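Local coordinates for hypothetical protein TM1553 (Thermotoga maritima, PDB 1VRM) that probably acts as a flavin transferase of the ApbE family, moving FMN from FAD onto a target protein, at residues A[23-28]-A[51-56]; A[29-34]-A[188-193]; A[163-168]-A[271-276]; A[173-178]-A[194-199]; A[207-212]-A[223-228]. One frame throughout, in Å; residues are numbered along the deposited sequence.

Contact 1 (A[23-28]-A[51-56]); sequences DFALGT and DMKRIT
Thr56 presents its hydroxyl to the backbone of Leu26, while the two side chains slant across one another. With chi1 at -60°, OG1 lies beside its own backbone N, where it accepts from Leu26 N (2.8 Å, N-H...O angle 145°) and donates to Met52 O one turn earlier at 2.7 Å. Met52 O also receives Thr56 N, from the opposite face of its carbonyl plane. An alanine in place of Thr56 would probably leave the Leu26 amide without this acceptor and set the type I' turn from Ala25 to Thr28 freer to shift against the helix. Leu26 stands at about a right angle to selenomethionine Met52, its CD1 4.0 Å from Met52 CE, and its CD2 branch lies 3.9 Å from Ile55 CG2. Lys53, in one of its two modelled conformers, crosses Asp23 at a similar angle; the salt bridge from NZ to Asp23 OD1 is long (3.7 Å), and a water accepts from NZ and donates to OD1, bridging the pair. The contact docks the hairpin turn joining strands 19-25 and 28-35 onto helix 41-58, with Leu26 and Ile55 reaching Ala170 of helix 166-181 and Met52 touching Val189 and Ala191 of strand 186-191.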
# COMPACT_ATOMS: atom_id res chain seq x y z
N ASP A 23 14.37 8.86 6.25
CA ASP A 23 15.25 7.76 5.82
C ASP A 23 14.53 7.05 4.65
O ASP A 23 13.56 7.59 4.09
CB ASP A 23 15.56 6.80 6.98
CG ASP A 23 16.96 6.10 6.82
OD1 ASP A 23 17.31 5.59 5.72
OD2 ASP A 23 17.70 6.06 7.83
N PHE A 24 15.04 5.86 4.31
CA PHE A 24 14.54 5.06 3.23
C PHE A 24 14.17 3.70 3.83
O PHE A 24 14.99 3.05 4.53
CB PHE A 24 15.58 5.00 2.12
CG PHE A 24 15.85 6.34 1.51
CD1 PHE A 24 15.07 6.80 0.51
CD2 PHE A 24 16.83 7.16 2.00
CE1 PHE A 24 15.26 8.07 -0.06
CE2 PHE A 24 17.02 8.45 1.45
CZ PHE A 24 16.22 8.89 0.42
N ALA A 25 12.94 3.28 3.57
CA ALA A 25 12.46 1.98 3.99
C ALA A 25 11.24 1.70 3.14
O ALA A 25 10.70 2.63 2.55
CB ALA A 25 12.10 1.99 5.48
N LEU A 26 10.76 0.47 3.18
CA LEU A 26 9.50 0.08 2.55
C LEU A 26 9.51 0.40 1.05
O LEU A 26 8.48 0.71 0.44
CB LEU A 26 8.34 0.75 3.28
CG LEU A 26 8.19 0.47 4.79
CD1 LEU A 26 7.31 1.48 5.46
CD2 LEU A 26 7.65 -0.96 4.96
N GLY A 27 10.71 0.32 0.47
CA GLY A 27 10.94 0.64 -0.91
C GLY A 27 10.73 2.09 -1.33
O GLY A 27 10.61 2.36 -2.52
N THR A 28 10.76 3.00 -0.38
CA THR A 28 10.43 4.38 -0.64
C THR A 28 11.18 5.25 0.37
O THR A 28 12.12 4.79 1.04
CB THR A 28 8.88 4.56 -0.59
OG1 THR A 28 8.48 5.84 -1.12
CG2 THR A 28 8.27 4.32 0.81
N ASP A 51 11.29 -0.52 13.19
CA ASP A 51 10.15 -1.41 12.80
C ASP A 51 9.87 -1.34 11.29
O ASP A 51 9.58 -2.35 10.65
CB ASP A 51 8.93 -1.06 13.60
CG ASP A 51 7.89 -2.14 13.55
OD1 ASP A 51 8.25 -3.27 13.94
OD2 ASP A 51 6.72 -1.86 13.15
N MSE A 52 9.94 -0.14 10.74
CA MSE A 52 9.69 0.03 9.29
C MSE A 52 10.71 -0.76 8.48
O MSE A 52 10.36 -1.43 7.49
CB MSE A 52 9.69 1.50 8.88
CG MSE A 52 8.52 2.19 9.43
SE MSE A 52 8.72 4.15 8.96
CE MSE A 52 6.92 4.40 8.11
N LYS A 53 11.97 -0.70 8.90
CA LYS A 53 13.02 -1.47 8.25
C LYS A 53 12.83 -2.97 8.46
O LYS A 53 12.99 -3.76 7.52
CB LYS A 53 14.40 -1.02 8.69
CG LYS A 53 14.73 0.40 8.23
CD LYS A 53 16.06 0.85 8.76
CE LYS A 53 16.47 2.16 8.10
NZ LYS A 53 16.22 2.14 6.63
N ARG A 54 12.45 -3.36 9.66
CA ARG A 54 12.20 -4.76 9.97
C ARG A 54 11.13 -5.35 9.01
O ARG A 54 11.30 -6.40 8.42
CB ARG A 54 11.71 -4.89 11.39
CG ARG A 54 11.38 -6.31 11.82
CD ARG A 54 10.78 -6.36 13.20
NE ARG A 54 9.46 -5.77 13.21
CZ ARG A 54 8.38 -6.42 12.80
NH1 ARG A 54 8.48 -7.70 12.41
NH2 ARG A 54 7.21 -5.82 12.81
N ILE A 55 10.03 -4.64 8.88
CA ILE A 55 8.91 -5.03 8.00
C ILE A 55 9.40 -5.06 6.54
O ILE A 55 9.02 -5.93 5.75
CB ILE A 55 7.71 -4.05 8.19
CG1 ILE A 55 7.15 -4.28 9.56
CG2 ILE A 55 6.75 -4.15 7.02
CD1 ILE A 55 6.21 -3.20 9.97
N THR A 56 10.25 -4.10 6.16
CA THR A 56 10.81 -4.04 4.81
C THR A 56 11.46 -5.37 4.41
O THR A 56 11.24 -5.88 3.31
CB THR A 56 11.83 -2.90 4.64
OG1 THR A 56 11.20 -1.64 4.91
CG2 THR A 56 12.35 -2.84 3.22
O HOH W 1 17.78 3.02 4.71

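Contact 2 (A[29-34]-A[188-193]); sequences SVRIVV and FVEAGG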
# COMPACT_ATOMS: atom_id res chain seq x y z
N SER A 29 10.81 6.52 0.42
CA SER A 29 11.30 7.42 1.44
C SER A 29 10.25 7.46 2.55
O SER A 29 9.05 7.35 2.28
CB SER A 29 11.55 8.82 0.87
OG SER A 29 10.41 9.24 0.19
N VAL A 30 10.72 7.60 3.79
CA VAL A 30 9.87 7.68 4.97
C VAL A 30 10.21 8.93 5.77
O VAL A 30 11.35 9.42 5.71
CB VAL A 30 9.96 6.42 5.85
CG1 VAL A 30 9.62 5.17 5.04
CG2 VAL A 30 11.31 6.25 6.47
N ARG A 31 9.23 9.44 6.50
CA ARG A 31 9.37 10.62 7.32
C ARG A 31 8.60 10.37 8.60
O ARG A 31 7.42 9.94 8.57
CB ARG A 31 8.86 11.82 6.55
CG ARG A 31 8.89 13.12 7.26
CD ARG A 31 8.30 14.09 6.27
NE ARG A 31 8.36 15.42 6.79
CZ ARG A 31 7.63 16.41 6.34
NH1 ARG A 31 6.74 16.22 5.38
NH2 ARG A 31 7.79 17.60 6.90
N ILE A 32 9.24 10.59 9.72
CA ILE A 32 8.64 10.31 11.00
C ILE A 32 8.67 11.63 11.77
O ILE A 32 9.73 12.19 11.94
CB ILE A 32 9.45 9.24 11.73
CG1 ILE A 32 9.52 7.90 10.96
CG2 ILE A 32 8.90 9.01 13.14
CD1 ILE A 32 10.76 7.10 11.27
N VAL A 33 7.53 12.14 12.21
CA VAL A 33 7.45 13.46 12.83
C VAL A 33 6.69 13.25 14.12
O VAL A 33 5.54 12.78 14.13
CB VAL A 33 6.73 14.46 11.96
CG1 VAL A 33 6.43 15.72 12.72
CG2 VAL A 33 7.51 14.70 10.69
N VAL A 34 7.36 13.52 15.24
CA VAL A 34 6.86 13.12 16.55
C VAL A 34 7.16 14.19 17.58
O VAL A 34 8.23 14.78 17.60
CB VAL A 34 7.29 11.68 16.95
CG1 VAL A 34 8.77 11.56 17.16
CG2 VAL A 34 6.46 11.19 18.13
N PHE A 188 2.97 12.46 12.96
CA PHE A 188 2.53 11.66 11.84
C PHE A 188 3.70 10.86 11.31
O PHE A 188 4.87 11.17 11.60
CB PHE A 188 1.92 12.51 10.72
CG PHE A 188 2.90 13.41 10.06
CD1 PHE A 188 3.63 12.95 8.96
CD2 PHE A 188 3.05 14.72 10.49
CE1 PHE A 188 4.55 13.76 8.35
CE2 PHE A 188 3.95 15.56 9.87
CZ PHE A 188 4.69 15.05 8.80
N VAL A 189 3.38 9.79 10.60
CA VAL A 189 4.38 9.05 9.87
C VAL A 189 3.97 8.97 8.42
O VAL A 189 2.77 8.81 8.14
CB VAL A 189 4.53 7.63 10.40
CG1 VAL A 189 5.70 6.92 9.72
CG2 VAL A 189 4.70 7.63 11.92
N GLU A 190 4.94 9.03 7.53
CA GLU A 190 4.69 9.05 6.08
C GLU A 190 5.63 8.04 5.45
O GLU A 190 6.78 7.91 5.87
CB GLU A 190 4.97 10.44 5.54
CG GLU A 190 4.62 10.65 4.12
CD GLU A 190 4.86 12.10 3.69
OE1 GLU A 190 5.21 12.93 4.56
OE2 GLU A 190 4.71 12.39 2.48
N ALA A 191 5.11 7.33 4.46
CA ALA A 191 5.93 6.43 3.64
C ALA A 191 5.41 6.54 2.24
O ALA A 191 4.25 6.24 1.98
CB ALA A 191 5.88 5.03 4.16
N GLY A 192 6.25 7.03 1.35
CA GLY A 192 5.90 7.14 -0.05
C GLY A 192 4.54 7.78 -0.28
O GLY A 192 3.70 7.27 -1.05
N GLY A 193 4.29 8.88 0.39
CA GLY A 193 2.95 9.51 0.10
C GLY A 193 1.68 8.79 0.65
O GLY A 193 0.51 8.94 0.18
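Phe188 turns CG into the position between its backbone N and carbonyl carbon (chi1 66°), and its ring reaches back over the facing strand; Val33 holds CG1 anti to its backbone N and CG2 beside it (chi1 170°), bringing CG2 nearest to Phe188 CZ. Val33 CB sits over the ring, off toward the rim, in a CH-pi contact 3.9 Å from the Phe188 centroid. Arg31, extended throughout, sets its guanidinium perpendicular to that ring: Phe188 CZ stands over the centre of the guanidinium face, 4.0 Å above its plane, so the ring meets the cation by its rim. Glu190, modelled in two conformers, makes a long salt bridge through OE1 to Arg31 NH1 (3.7 Å); the stronger partner of Arg31 is Glu20 of strand 19-25, in a salt bridge to NE. On the sheet face opposite Arg31, Val33, Phe188 and Glu190, Val30 CG1 meets Ala191 CB (3.8 Å) and Ile32 lies side by side with Val189. Four backbone bonds join the pairs Arg31-Glu190 and Val33-Phe188, and a fifth runs from Gly192 N to Ser29 O. These are adjacent strands of the antiparallel main sheet, whose Val30, Ile32, Val189 and Ala191 face is covered by helices 41-58 and 166-181.

Contact 3 (A[163-168]-A[271-276]); sequences GGIAKG and DATTAD
Gly168 and Asp276 join the first turns of helices 166-181 and 272-296, a close helix-helix approach made over a glycine. A CB on Gly168 would fall only 2.3 Å from Ala272 O, a clash, so the bare CA lets the backbones come this near. In its place there is a CA-H...O contact, Gly168 CA to Ala272 O at 3.4 Å.

The direct hydrogen bond runs from Gly168 N to Asp276 OD2 (2.9 Å, N-H...O angle 159°), the donor standing above the carboxylate plane. Asp276 reaches it with CG anti to its backbone N (chi1 -165°). Gly164 O approaches the same carboxylate near its carbon, 3.2 Å from Asp276 CG. The other oxygen, OD1, is hydrogen-bonded to a bound ligand of unknown identity, probably from the crystallisation liquor, and lies close to Asp194 OD2, a polar site near these helix starts that may mark a pocket.

The apolar share is small: Ile165 CG1 meets Thr273 CG2 at 3.6 Å, the two side chains crossing at a slant, with Phe95 of helix 83-98 touching both. The hydroxyl of Thr273 turns instead to Asp172, which also takes the amide of Ala272.

Just before helix 272-296, Asp271 is the N-cap, its OD1 accepting from Thr274 N at 2.8 Å and from the Thr274 hydroxyl.

A water ties 163-168 to 271-276: it accepts from the backbone N of Lys167 and, at 3.0 Å, from Lys167 NZ, and it donates to Gly163 O and, at 2.6 Å, to Asp276 OD2.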
# COMPACT_ATOMS: atom_id res chain seq x y z
N GLY A 163 3.44 -5.58 -1.48
CA GLY A 163 3.79 -4.19 -1.68
C GLY A 163 2.56 -3.28 -1.69
O GLY A 163 2.69 -2.06 -1.46
N GLY A 164 1.36 -3.83 -1.94
CA GLY A 164 0.15 -3.03 -2.01
C GLY A 164 -0.48 -2.77 -0.65
O GLY A 164 -1.45 -2.01 -0.56
N ILE A 165 0.05 -3.38 0.42
CA ILE A 165 -0.50 -3.26 1.76
C ILE A 165 0.56 -3.01 2.84
O ILE A 165 0.24 -2.58 3.96
CB ILE A 165 -1.42 -4.52 2.08
CG1 ILE A 165 -2.31 -4.29 3.29
CG2 ILE A 165 -0.57 -5.81 2.17
CD1 ILE A 165 -3.31 -5.40 3.53
N ALA A 166 1.84 -3.29 2.53
CA ALA A 166 2.88 -3.31 3.55
C ALA A 166 3.19 -1.93 4.11
O ALA A 166 3.47 -1.82 5.31
CB ALA A 166 4.14 -3.92 2.98
N LYS A 167 3.11 -0.89 3.28
CA LYS A 167 3.31 0.47 3.80
C LYS A 167 2.24 0.83 4.81
O LYS A 167 2.53 1.34 5.89
CB LYS A 167 3.37 1.55 2.71
CG LYS A 167 4.64 1.54 1.84
CD LYS A 167 4.69 2.80 0.97
CE LYS A 167 3.66 2.80 -0.11
NZ LYS A 167 3.96 1.73 -1.11
N GLY A 168 0.96 0.53 4.50
CA GLY A 168 -0.12 0.80 5.42
C GLY A 168 0.05 0.06 6.73
O GLY A 168 -0.19 0.59 7.82
N ASP A 271 -7.61 3.66 9.04
CA ASP A 271 -6.29 3.15 9.24
C ASP A 271 -5.57 3.03 7.93
O ASP A 271 -6.16 3.04 6.82
CB ASP A 271 -6.28 1.83 9.98
CG ASP A 271 -7.05 0.79 9.27
OD1 ASP A 271 -6.66 0.36 8.19
OD2 ASP A 271 -8.11 0.39 9.81
N ALA A 272 -4.24 2.99 8.03
CA ALA A 272 -3.46 3.05 6.83
C ALA A 272 -3.47 1.73 6.04
O ALA A 272 -3.31 1.76 4.83
CB ALA A 272 -2.05 3.44 7.16
N THR A 273 -3.61 0.59 6.73
CA THR A 273 -3.70 -0.67 6.07
C THR A 273 -4.90 -0.64 5.07
O THR A 273 -4.76 -1.01 3.90
CB THR A 273 -3.86 -1.81 7.06
OG1 THR A 273 -2.75 -1.82 7.96
CG2 THR A 273 -3.95 -3.13 6.32
N THR A 274 -6.05 -0.21 5.56
CA THR A 274 -7.25 -0.09 4.73
C THR A 274 -7.02 0.92 3.57
O THR A 274 -7.35 0.63 2.41
CB THR A 274 -8.42 0.37 5.58
OG1 THR A 274 -8.65 -0.64 6.56
CG2 THR A 274 -9.70 0.59 4.74
N ALA A 275 -6.46 2.08 3.88
CA ALA A 275 -6.28 3.11 2.88
C ALA A 275 -5.33 2.61 1.80
O ALA A 275 -5.55 2.87 0.62
CB ALA A 275 -5.74 4.40 3.52
N ASP A 276 -4.26 1.91 2.20
CA ASP A 276 -3.26 1.40 1.25
C ASP A 276 -3.88 0.32 0.33
O ASP A 276 -3.80 0.42 -0.89
CB ASP A 276 -2.04 0.86 2.03
CG ASP A 276 -0.82 0.64 1.20
OD1 ASP A 276 -0.78 1.11 0.06
OD2 ASP A 276 0.13 -0.02 1.74
O HOH W 2 2.28 -0.34 0.35

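Contact 4 (A[173-178]-A[194-199]); sequences RARQIA and DVRIIG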
# COMPACT_ATOMS: atom_id res chain seq x y z
N ARG A 173 1.47 0.17 12.46
CA ARG A 173 2.40 -0.25 13.53
C ARG A 173 3.17 0.93 14.09
O ARG A 173 3.37 1.05 15.31
CB ARG A 173 3.36 -1.30 13.03
CG ARG A 173 2.70 -2.66 13.18
CD ARG A 173 3.64 -3.76 13.03
NE ARG A 173 4.81 -3.63 13.89
CZ ARG A 173 4.93 -4.14 15.10
NH1 ARG A 173 3.95 -4.87 15.63
NH2 ARG A 173 6.07 -3.96 15.78
N ALA A 174 3.62 1.81 13.23
CA ALA A 174 4.37 2.98 13.66
C ALA A 174 3.58 3.81 14.66
O ALA A 174 4.12 4.22 15.68
CB ALA A 174 4.82 3.79 12.47
N ARG A 175 2.31 4.11 14.37
CA ARG A 175 1.48 4.81 15.32
C ARG A 175 1.36 4.06 16.65
O ARG A 175 1.46 4.66 17.73
CB ARG A 175 0.09 4.99 14.74
CG ARG A 175 -0.93 5.55 15.75
CD ARG A 175 -2.23 5.90 15.07
NE ARG A 175 -3.25 6.22 16.05
CZ ARG A 175 -3.90 5.28 16.74
NH1 ARG A 175 -3.65 3.97 16.60
NH2 ARG A 175 -4.78 5.66 17.63
N GLN A 176 1.18 2.74 16.60
CA GLN A 176 1.02 1.92 17.80
C GLN A 176 2.29 2.03 18.65
O GLN A 176 2.23 2.13 19.87
CB GLN A 176 0.74 0.45 17.46
CG GLN A 176 -0.58 0.12 16.67
CD GLN A 176 -0.57 -1.33 15.99
OE1 GLN A 176 0.24 -2.22 16.36
NE2 GLN A 176 -1.49 -1.55 15.03
N ILE A 177 3.44 2.00 17.99
CA ILE A 177 4.75 2.12 18.68
C ILE A 177 4.83 3.46 19.40
O ILE A 177 5.13 3.53 20.60
CB ILE A 177 5.95 1.91 17.70
CG1 ILE A 177 5.98 0.46 17.23
CG2 ILE A 177 7.25 2.34 18.33
CD1 ILE A 177 6.82 0.20 16.04
N ALA A 178 4.50 4.54 18.70
CA ALA A 178 4.60 5.87 19.29
C ALA A 178 3.72 5.97 20.53
O ALA A 178 4.13 6.48 21.59
CB ALA A 178 4.21 6.90 18.27
N ASP A 194 1.91 7.89 1.59
CA ASP A 194 0.88 7.39 2.51
C ASP A 194 1.19 8.01 3.87
O ASP A 194 2.35 8.11 4.26
CB ASP A 194 0.93 5.89 2.63
CG ASP A 194 0.60 5.16 1.29
OD1 ASP A 194 0.22 5.85 0.31
OD2 ASP A 194 0.73 3.91 1.25
N VAL A 195 0.16 8.38 4.63
CA VAL A 195 0.35 9.04 5.91
C VAL A 195 -0.58 8.44 6.97
O VAL A 195 -1.78 8.15 6.69
CB VAL A 195 0.03 10.55 5.79
CG1 VAL A 195 0.21 11.25 7.12
CG2 VAL A 195 0.94 11.25 4.74
N ARG A 196 -0.04 8.22 8.16
CA ARG A 196 -0.84 7.86 9.34
C ARG A 196 -0.61 8.92 10.43
O ARG A 196 0.52 9.24 10.76
CB ARG A 196 -0.47 6.50 9.87
CG ARG A 196 -1.30 6.02 10.99
CD ARG A 196 -2.69 5.64 10.52
NE ARG A 196 -3.36 4.78 11.45
CZ ARG A 196 -4.23 5.22 12.31
NH1 ARG A 196 -4.46 6.49 12.36
NH2 ARG A 196 -4.79 4.41 13.15
N ILE A 197 -1.70 9.49 10.95
CA ILE A 197 -1.61 10.47 12.00
C ILE A 197 -1.38 9.74 13.34
O ILE A 197 -2.14 8.84 13.73
CB ILE A 197 -2.86 11.35 12.09
CG1 ILE A 197 -3.19 12.02 10.75
CG2 ILE A 197 -2.77 12.36 13.22
CD1 ILE A 197 -2.09 12.71 10.09
N ILE A 198 -0.39 10.22 14.09
CA ILE A 198 -0.15 9.74 15.45
C ILE A 198 -1.09 10.41 16.44
O ILE A 198 -1.78 9.73 17.24
CB ILE A 198 1.30 9.91 15.90
CG1 ILE A 198 2.24 9.08 15.04
CG2 ILE A 198 1.44 9.56 17.40
CD1 ILE A 198 3.75 9.41 15.25
N GLY A 199 -1.11 11.74 16.38
CA GLY A 199 -2.01 12.56 17.18
C GLY A 199 -2.04 13.94 16.57
O GLY A 199 -1.18 14.28 15.78
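Arg175 of helix 166-181 comes nearest to Ile198, CA to CA 5.2 Å, where the chain turns a corner and Ile198 and Gly199 form a classic beta bulge opposite Gly187. The two arginines carry the contact. Arg175 is extended as far as NE, and its CD sits over the centre of the Arg196 guanidinium, 3.4 Å above the plane. The two guanidinium planes are only 6° apart, with Arg196 NH2 over one face of the Arg175 group and 3.7 Å from Arg175 NH1. Arg196 bends at chi2 (72°), and its charge is met elsewhere: NE makes a salt bridge to Asp172 and NH1 bonds Gly228 O, anchors that probably make the closeness of the two like charges tolerable. Arg175 CD also lies 3.2 Å from Ile197 O, which stands near the plane of the Arg175 guanidinium at its edge. An alanine in place of Arg196 would probably leave Asp172 without its cationic mate and Arg175 without the flat surface that steadies it. Ala178 CB rests against CG2 (3.9 Å) and CD1 of Ile198. Helix 166-181 lies on the sheet, Ile198 touching Val189 of strand 186-191, Arg196 reaching Ala229 of strand 229-234, and Ala178 meeting Ile44 of helix 41-58.

Contact 5 (A[207-212]-A[223-228]); sequences WVIGVK and IYLKSG
The beta hairpin of strands 207-212 and 219-225 is closed here by two antiparallel hydrogen-bonded pairs, Trp207 with Leu225 and Ile209 with Ile223, and the non-hydrogen-bonded pair Val208 with Tyr224 between them. Each hydrogen-bonded pair makes two backbone bonds. That from Ile209 N to Ile223 O is 2.8 Å long and close to straight at 171°. The one from Trp207 N to Leu225 O, equally short, comes in above the carbonyl plane, 48° out of it. Leu225 O also lies near the indole plane, at its edge, 3.6 Å from Trp207 CD1.

On one face of the hairpin Val208 and Tyr224 lie side by side and point the same way, Val208 CG2 coming within 3.6 Å of Tyr224 CE2. The other face is made by Trp207, Ile209, Ile223 and Leu225. Ile223 places CG1 between its backbone N and carbonyl carbon (chi1 61°), 3.9 Å from Ile209 CB. Ile209 also reaches diagonally, its CD1 3.7 Å from Leu225 CD1. This face packs on the main sheet: Ile223 and Leu225 touch Ile268, and Leu225 and Trp207 touch Ile197.

Four short backbone bonds hold the two strands in register, while the apolar face suits burial against the main sheet; the one polar side-chain atom on it, Trp207 NE1, is satisfied by Gly199 O.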
# COMPACT_ATOMS: atom_id res chain seq x y z
N TRP A 207 -3.59 18.09 10.81
CA TRP A 207 -2.48 18.15 9.90
C TRP A 207 -3.03 18.45 8.52
O TRP A 207 -4.04 17.89 8.10
CB TRP A 207 -1.70 16.86 9.87
CG TRP A 207 -1.10 16.52 11.21
CD1 TRP A 207 -1.66 15.81 12.21
CD2 TRP A 207 0.14 17.00 11.69
NE1 TRP A 207 -0.83 15.76 13.28
CE2 TRP A 207 0.29 16.50 13.00
CE3 TRP A 207 1.15 17.78 11.15
CZ2 TRP A 207 1.40 16.77 13.76
CZ3 TRP A 207 2.25 18.04 11.91
CH2 TRP A 207 2.38 17.52 13.19
N VAL A 208 -2.32 19.30 7.81
CA VAL A 208 -2.75 19.74 6.47
C VAL A 208 -1.94 18.97 5.47
O VAL A 208 -0.70 19.04 5.47
CB VAL A 208 -2.52 21.23 6.23
CG1 VAL A 208 -3.15 21.63 4.86
CG2 VAL A 208 -3.12 22.03 7.35
N ILE A 209 -2.62 18.21 4.64
CA ILE A 209 -1.98 17.26 3.74
C ILE A 209 -2.34 17.64 2.31
O ILE A 209 -3.51 17.79 1.97
CB ILE A 209 -2.36 15.82 4.04
CG1 ILE A 209 -1.96 15.47 5.48
CG2 ILE A 209 -1.71 14.88 3.04
CD1 ILE A 209 -2.57 14.24 6.04
N GLY A 210 -1.32 17.82 1.50
CA GLY A 210 -1.50 18.15 0.09
C GLY A 210 -1.64 16.91 -0.78
O GLY A 210 -0.85 15.99 -0.65
N VAL A 211 -2.66 16.85 -1.64
CA VAL A 211 -2.83 15.78 -2.60
C VAL A 211 -2.05 16.22 -3.84
O VAL A 211 -2.31 17.28 -4.37
CB VAL A 211 -4.31 15.56 -2.98
CG1 VAL A 211 -4.45 14.46 -4.01
CG2 VAL A 211 -5.18 15.29 -1.70
N LYS A 212 -1.07 15.42 -4.26
CA LYS A 212 -0.17 15.85 -5.33
C LYS A 212 -0.82 15.64 -6.70
O LYS A 212 -1.59 14.72 -6.94
CB LYS A 212 1.16 15.10 -5.26
CG LYS A 212 1.09 13.64 -5.61
N ILE A 223 -6.26 18.38 2.32
CA ILE A 223 -7.12 17.79 3.32
C ILE A 223 -6.58 18.01 4.71
O ILE A 223 -5.41 18.33 4.90
CB ILE A 223 -7.39 16.30 3.05
CG1 ILE A 223 -6.08 15.51 3.09
CG2 ILE A 223 -8.07 16.14 1.70
CD1 ILE A 223 -6.27 14.02 3.34
N TYR A 224 -7.48 17.87 5.66
CA TYR A 224 -7.23 18.21 7.05
C TYR A 224 -7.53 16.99 7.87
O TYR A 224 -8.65 16.53 7.88
CB TYR A 224 -8.10 19.40 7.45
CG TYR A 224 -7.73 20.63 6.67
CD1 TYR A 224 -8.21 20.83 5.38
CD2 TYR A 224 -6.93 21.61 7.23
CE1 TYR A 224 -7.86 21.97 4.66
CE2 TYR A 224 -6.58 22.71 6.52
CZ TYR A 224 -7.05 22.90 5.24
OH TYR A 224 -6.68 24.03 4.55
N LEU A 225 -6.54 16.42 8.53
CA LEU A 225 -6.73 15.20 9.33
C LEU A 225 -6.21 15.39 10.76
O LEU A 225 -5.01 15.66 10.98
CB LEU A 225 -6.02 13.97 8.72
CG LEU A 225 -6.46 13.45 7.37
CD1 LEU A 225 -5.57 12.27 6.99
CD2 LEU A 225 -7.90 13.02 7.41
N LYS A 226 -7.12 15.26 11.71
CA LYS A 226 -6.71 15.13 13.12
C LYS A 226 -6.43 13.69 13.53
O LYS A 226 -5.87 13.47 14.58
CB LYS A 226 -7.71 15.77 14.11
CG LYS A 226 -7.79 17.31 14.11
CD LYS A 226 -8.75 17.86 15.23
CE LYS A 226 -8.25 17.54 16.66
NZ LYS A 226 -8.88 18.48 17.73
N SER A 227 -6.82 12.72 12.71
CA SER A 227 -6.69 11.31 12.99
C SER A 227 -6.81 10.55 11.67
O SER A 227 -7.13 11.15 10.64
CB SER A 227 -7.77 10.84 13.97
OG SER A 227 -9.08 10.89 13.40
N GLY A 228 -6.57 9.26 11.71
CA GLY A 228 -6.78 8.39 10.57
C GLY A 228 -5.60 8.38 9.63
O GLY A 228 -4.44 8.57 10.04

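Contacts 1, 2 and 4 share one antiparallel sheet, in which strands 19-25, 28-35, 186-191 and 194-197 lie in chain order, and helices 41-58 and 166-181 pack on it. Contacts 2 and 4 are closest, with centres about 9 Å apart, and are linked by a probable backbone hydrogen bond from Arg196 N to Val189 O. Contacts 1 and 4 meet through the Asp51-Arg173 salt bridge between the two helices. Contact 3 shares helix 166-181 with contact 4. Along the chain contact 1 crosses contact 2, and contacts 4 and 5 both fall between the segments of contact 3. Contact 5 lies about 22 Å from contact 1 between centres. Segments distant in sequence thus come together on one sheet and its covering helices.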